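Local coordinates for glcnac-alpha-1,4-gal-releasing endo-beta-galactosidase (Clostridium perfringens, PDB 1UPS), which probably hydrolyses O-glycosyl bonds as a calcium-binding family 16 glycoside hydrolase, releasing GlcNAc-alpha-1,4-Gal by endo-beta-galactosidase action, at residues A[290-294]-A[325-329]; A[308-312]-A[355-359]. All coordinates share one frame; numbering follows the deposited sequence.

Interaction 1 (A[290-294]-A[325-329]); sequences NNYLI and AKWSK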
# COMPACT_ATOMS: atom_id res chain seq x y z
N ASN A 290 1.46 17.88 -13.39
CA ASN A 290 0.97 16.89 -14.37
C ASN A 290 -0.40 17.27 -14.93
O ASN A 290 -1.26 17.75 -14.19
CB ASN A 290 0.86 15.51 -13.72
CG ASN A 290 2.21 14.81 -13.56
OD1 ASN A 290 3.28 15.43 -13.70
ND2 ASN A 290 2.16 13.52 -13.26
N ASN A 291 -0.59 17.01 -16.22
CA ASN A 291 -1.89 17.17 -16.85
C ASN A 291 -2.31 15.80 -17.38
O ASN A 291 -1.43 14.96 -17.68
CB ASN A 291 -1.84 18.20 -17.97
CG ASN A 291 -1.42 19.57 -17.49
OD1 ASN A 291 -1.82 20.01 -16.41
ND2 ASN A 291 -0.58 20.25 -18.27
N TYR A 292 -3.61 15.56 -17.47
CA TYR A 292 -4.13 14.26 -17.90
C TYR A 292 -5.29 14.38 -18.88
O TYR A 292 -6.15 15.27 -18.74
CB TYR A 292 -4.66 13.47 -16.70
CG TYR A 292 -3.64 13.22 -15.64
CD1 TYR A 292 -2.86 12.05 -15.64
CD2 TYR A 292 -3.46 14.14 -14.60
CE1 TYR A 292 -1.89 11.82 -14.63
CE2 TYR A 292 -2.50 13.92 -13.60
CZ TYR A 292 -1.73 12.77 -13.62
OH TYR A 292 -0.79 12.56 -12.63
N LEU A 293 -5.33 13.46 -19.84
CA LEU A 293 -6.57 13.19 -20.57
C LEU A 293 -7.26 12.10 -19.76
O LEU A 293 -6.59 11.36 -19.02
CB LEU A 293 -6.28 12.67 -21.98
CG LEU A 293 -5.52 13.61 -22.92
CD1 LEU A 293 -5.17 12.89 -24.22
CD2 LEU A 293 -6.36 14.86 -23.19
N ILE A 294 -8.59 12.00 -19.86
CA ILE A 294 -9.34 10.96 -19.14
C ILE A 294 -10.25 10.24 -20.13
O ILE A 294 -11.17 10.83 -20.69
CB ILE A 294 -10.19 11.59 -17.99
CG1 ILE A 294 -9.29 12.38 -17.02
CG2 ILE A 294 -10.91 10.48 -17.22
CD1 ILE A 294 -10.07 13.13 -15.91
N ALA A 325 -10.00 19.36 -22.74
CA ALA A 325 -9.94 17.92 -22.40
C ALA A 325 -8.79 17.59 -21.46
O ALA A 325 -8.53 16.43 -21.19
CB ALA A 325 -9.82 17.08 -23.69
N LYS A 326 -8.11 18.62 -20.95
CA LYS A 326 -6.96 18.43 -20.08
C LYS A 326 -7.33 18.70 -18.63
O LYS A 326 -8.00 19.70 -18.33
CB LYS A 326 -5.79 19.31 -20.52
CG LYS A 326 -5.22 18.92 -21.89
CD LYS A 326 -3.98 19.75 -22.22
CE LYS A 326 -3.48 19.47 -23.65
NZ LYS A 326 -2.38 20.44 -23.97
N TRP A 327 -6.89 17.79 -17.75
CA TRP A 327 -7.28 17.77 -16.32
C TRP A 327 -6.08 17.72 -15.38
O TRP A 327 -5.03 17.20 -15.74
CB TRP A 327 -8.20 16.56 -16.04
CG TRP A 327 -9.40 16.53 -16.94
CD1 TRP A 327 -9.44 16.07 -18.21
CD2 TRP A 327 -10.70 17.04 -16.65
NE1 TRP A 327 -10.71 16.23 -18.74
CE2 TRP A 327 -11.50 16.83 -17.79
CE3 TRP A 327 -11.29 17.64 -15.51
CZ2 TRP A 327 -12.85 17.19 -17.85
CZ3 TRP A 327 -12.65 18.01 -15.57
CH2 TRP A 327 -13.41 17.77 -16.74
N SER A 328 -6.25 18.24 -14.16
CA SER A 328 -5.24 18.20 -13.11
C SER A 328 -5.84 17.46 -11.93
O SER A 328 -7.07 17.42 -11.77
CB SER A 328 -4.91 19.62 -12.61
OG SER A 328 -4.16 20.36 -13.56
N LYS A 329 -4.97 16.88 -11.11
CA LYS A 329 -5.40 16.31 -9.84
C LYS A 329 -4.88 17.11 -8.66
O LYS A 329 -3.77 17.64 -8.68
CB LYS A 329 -4.93 14.86 -9.70
CG LYS A 329 -5.36 13.96 -10.84
CD LYS A 329 -4.53 12.67 -10.84
CE LYS A 329 -5.17 11.64 -9.96
NZ LYS A 329 -4.26 10.46 -9.79
O HOH W 1 -2.17 17.03 -11.55
O HOH W 2 -9.82 13.98 -21.50
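Ile294 lays its CD1 methyl over one face of the Trp327 indole, 3.6 Å from CG and toward the rim of the ring system. This is a CH-pi contact with the five-membered ring, in which the two side chains cross at about a right angle. CG1 of Ile294 lies anti to the carbonyl carbon (chi1 -57°) and the chain then runs on extended, which carries the methyl onto the indole. The indole NE1 donates to the carbonyl of Leu303.

Beside this pair the strands form a single antiparallel bridge. Tyr292 and Trp327 are a hydrogen-bonded pair, with Tyr292 N to Trp327 O and Trp327 N to Tyr292 O both at 2.8 Å. The N-to-C directions of the short strands make an angle of 116°, and on either side of the bridge water takes over: one molecule links Asn290 O to Lys329 N, another Ile294 N to Ala325 O. Lys329 brings CD to 3.6 Å from Tyr292 CE2, while its bent chain sends NZ on to a salt bridge with Glu372. At the hydroxyl end of the same ring, Asn290 ND2 donates to Tyr292 OH, in its amide plane.

The chemistry is divided: two backbone bonds set the register, water extends the pairing at both ends, and apolar carbon on aromatic rings supplies the side-chain part of a contact in what is probably a ricin-type beta-trefoil.

Interaction 2 (A[308-312]-A[355-359]); sequences NNDKV and YIEHG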
# COMPACT_ATOMS: atom_id res chain seq x y z
N ASN A 308 -20.62 27.04 -22.19
CA ASN A 308 -22.07 27.14 -21.97
C ASN A 308 -22.81 25.81 -21.88
O ASN A 308 -23.93 25.66 -22.39
CB ASN A 308 -22.72 28.08 -23.00
CG ASN A 308 -22.37 29.52 -22.75
OD1 ASN A 308 -22.74 30.09 -21.72
ND2 ASN A 308 -21.64 30.12 -23.69
N ASN A 309 -22.17 24.85 -21.22
CA ASN A 309 -22.73 23.53 -20.98
C ASN A 309 -22.51 23.20 -19.51
O ASN A 309 -21.37 23.12 -19.06
CB ASN A 309 -22.05 22.48 -21.87
CG ASN A 309 -22.82 21.16 -21.93
OD1 ASN A 309 -23.52 20.80 -20.99
ND2 ASN A 309 -22.67 20.44 -23.05
N ASP A 310 -23.60 23.04 -18.75
CA ASP A 310 -23.48 22.74 -17.33
C ASP A 310 -23.18 21.27 -17.02
O ASP A 310 -23.01 20.90 -15.87
CB ASP A 310 -24.69 23.25 -16.53
CG ASP A 310 -25.99 22.57 -16.92
OD1 ASP A 310 -27.05 22.95 -16.34
OD2 ASP A 310 -26.09 21.66 -17.78
N LYS A 311 -23.11 20.44 -18.07
CA LYS A 311 -22.69 19.04 -17.90
C LYS A 311 -21.22 18.90 -18.30
O LYS A 311 -20.65 19.81 -18.91
CB LYS A 311 -23.55 18.12 -18.78
CG LYS A 311 -25.04 18.27 -18.51
CD LYS A 311 -25.68 16.98 -18.02
CE LYS A 311 -27.09 17.22 -17.48
NZ LYS A 311 -27.90 18.07 -18.39
N VAL A 312 -20.62 17.75 -17.97
CA VAL A 312 -19.29 17.41 -18.49
C VAL A 312 -19.50 16.50 -19.70
O VAL A 312 -20.21 15.51 -19.61
CB VAL A 312 -18.42 16.72 -17.41
CG1 VAL A 312 -17.03 16.39 -17.94
CG2 VAL A 312 -18.32 17.60 -16.17
N TYR A 355 -25.96 13.85 -12.51
CA TYR A 355 -24.86 14.19 -13.42
C TYR A 355 -23.72 14.87 -12.70
O TYR A 355 -23.93 15.60 -11.72
CB TYR A 355 -25.36 15.08 -14.58
CG TYR A 355 -26.41 14.40 -15.42
CD1 TYR A 355 -26.05 13.57 -16.50
CD2 TYR A 355 -27.77 14.55 -15.13
CE1 TYR A 355 -27.03 12.92 -17.27
CE2 TYR A 355 -28.75 13.90 -15.87
CZ TYR A 355 -28.38 13.09 -16.94
OH TYR A 355 -29.37 12.45 -17.69
N ILE A 356 -22.49 14.64 -13.18
CA ILE A 356 -21.34 15.34 -12.64
C ILE A 356 -21.46 16.82 -12.98
O ILE A 356 -21.72 17.17 -14.14
CB ILE A 356 -20.01 14.76 -13.21
CG1 ILE A 356 -19.86 13.27 -12.88
CG2 ILE A 356 -18.80 15.56 -12.68
CD1 ILE A 356 -19.70 12.98 -11.38
N GLU A 357 -21.27 17.68 -11.98
CA GLU A 357 -21.29 19.13 -12.16
C GLU A 357 -19.86 19.65 -12.22
O GLU A 357 -18.93 18.96 -11.83
CB GLU A 357 -22.03 19.79 -10.98
CG GLU A 357 -23.47 19.32 -10.83
CD GLU A 357 -24.13 19.86 -9.57
OE1 GLU A 357 -24.35 21.09 -9.52
OE2 GLU A 357 -24.39 19.06 -8.64
N HIS A 358 -19.69 20.88 -12.71
CA HIS A 358 -18.38 21.53 -12.69
C HIS A 358 -18.49 22.99 -12.25
O HIS A 358 -19.27 23.76 -12.82
CB HIS A 358 -17.66 21.44 -14.04
CG HIS A 358 -18.47 21.92 -15.21
ND1 HIS A 358 -18.41 23.21 -15.67
CD2 HIS A 358 -19.35 21.27 -16.01
CE1 HIS A 358 -19.23 23.35 -16.70
NE2 HIS A 358 -19.81 22.19 -16.93
N GLY A 359 -17.70 23.36 -11.25
CA GLY A 359 -17.70 24.72 -10.73
C GLY A 359 -16.49 25.03 -9.89
O GLY A 359 -15.77 24.14 -9.44
O HOH W 3 -22.07 22.26 -13.57
O HOH W 4 -24.06 18.81 -14.56
O HOH W 5 -22.14 15.84 -16.54
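The unusual feature is a single imidazole N-H, on NE2 of His358, directed at two backbone carbonyls of the 308-312 loop. The bond from His358 NE2 to Asn309 O is 2.8 Å long, lies in the imidazole plane and meets a lone pair of the carbonyl, although it is bent to 134° at the hydrogen. A second, weak bond runs from the same His358 NE2 to Lys311 O, 3.2 Å, also near the ring plane, so the one N-H is shared. The ring arrives there because CG sits between the backbone N and the carbonyl carbon (chi1 53°). At its other nitrogen, ND1 is hydrogen-bonded to Glu345, which holds the rotation of the imidazole.

An Asx turn shapes the loop beside this donor: Asn309 OD1 accepts from Lys311 N, and Asn309 ND2 is held in turn by Glu306. Farther along, Val312 places CG2 at 3.8 Å from His358 CD2 and 4.1 Å from Ile356 CG2.

At the other end of the contact, Lys311 bends at chi2 and chi4 to lay its aliphatic chain over one face of Tyr355. Lys311 CE is 3.6 Å from Tyr355 CG, a CH-pi contact, and Lys311 NZ lies 4.9 Å from the centroid of the Tyr355 ring in a cation-pi arrangement. The Tyr355 hydroxyl bonds to Glu397.

Between these two side-chain contacts the backbones meet through water. Three molecules link Asp310 O to His358 N, Asp310 O to Ile356 O, and Val312 N to Ile356 O. With one ring nitrogen donating to carbonyls and the other bonded to a carboxylate, the imidazole would probably be polarised, and its protonated form may be favoured.

In the fold
Both interactions belong to the C-terminal part of the chain, probably a ricin-type beta-trefoil to judge by sequence, and lie away from the calcium site formed by Glu37, Asn39, Gly72 and Asp272. Their centres are about 16 Å apart, and their segments alternate along the sequence. They touch, with Trp327 CH2 of interaction 1 at 4.1 Å from Val312 CG1 of interaction 2. The indole therefore receives Ile294 within interaction 1 while its outer rim packs against the loop of interaction 2. As a worked example, the pair contrasts two ways of joining distant segments: direct strand pairing in 290-294 with 325-329, and side-chain and water bridging in 308-312 with 355-359.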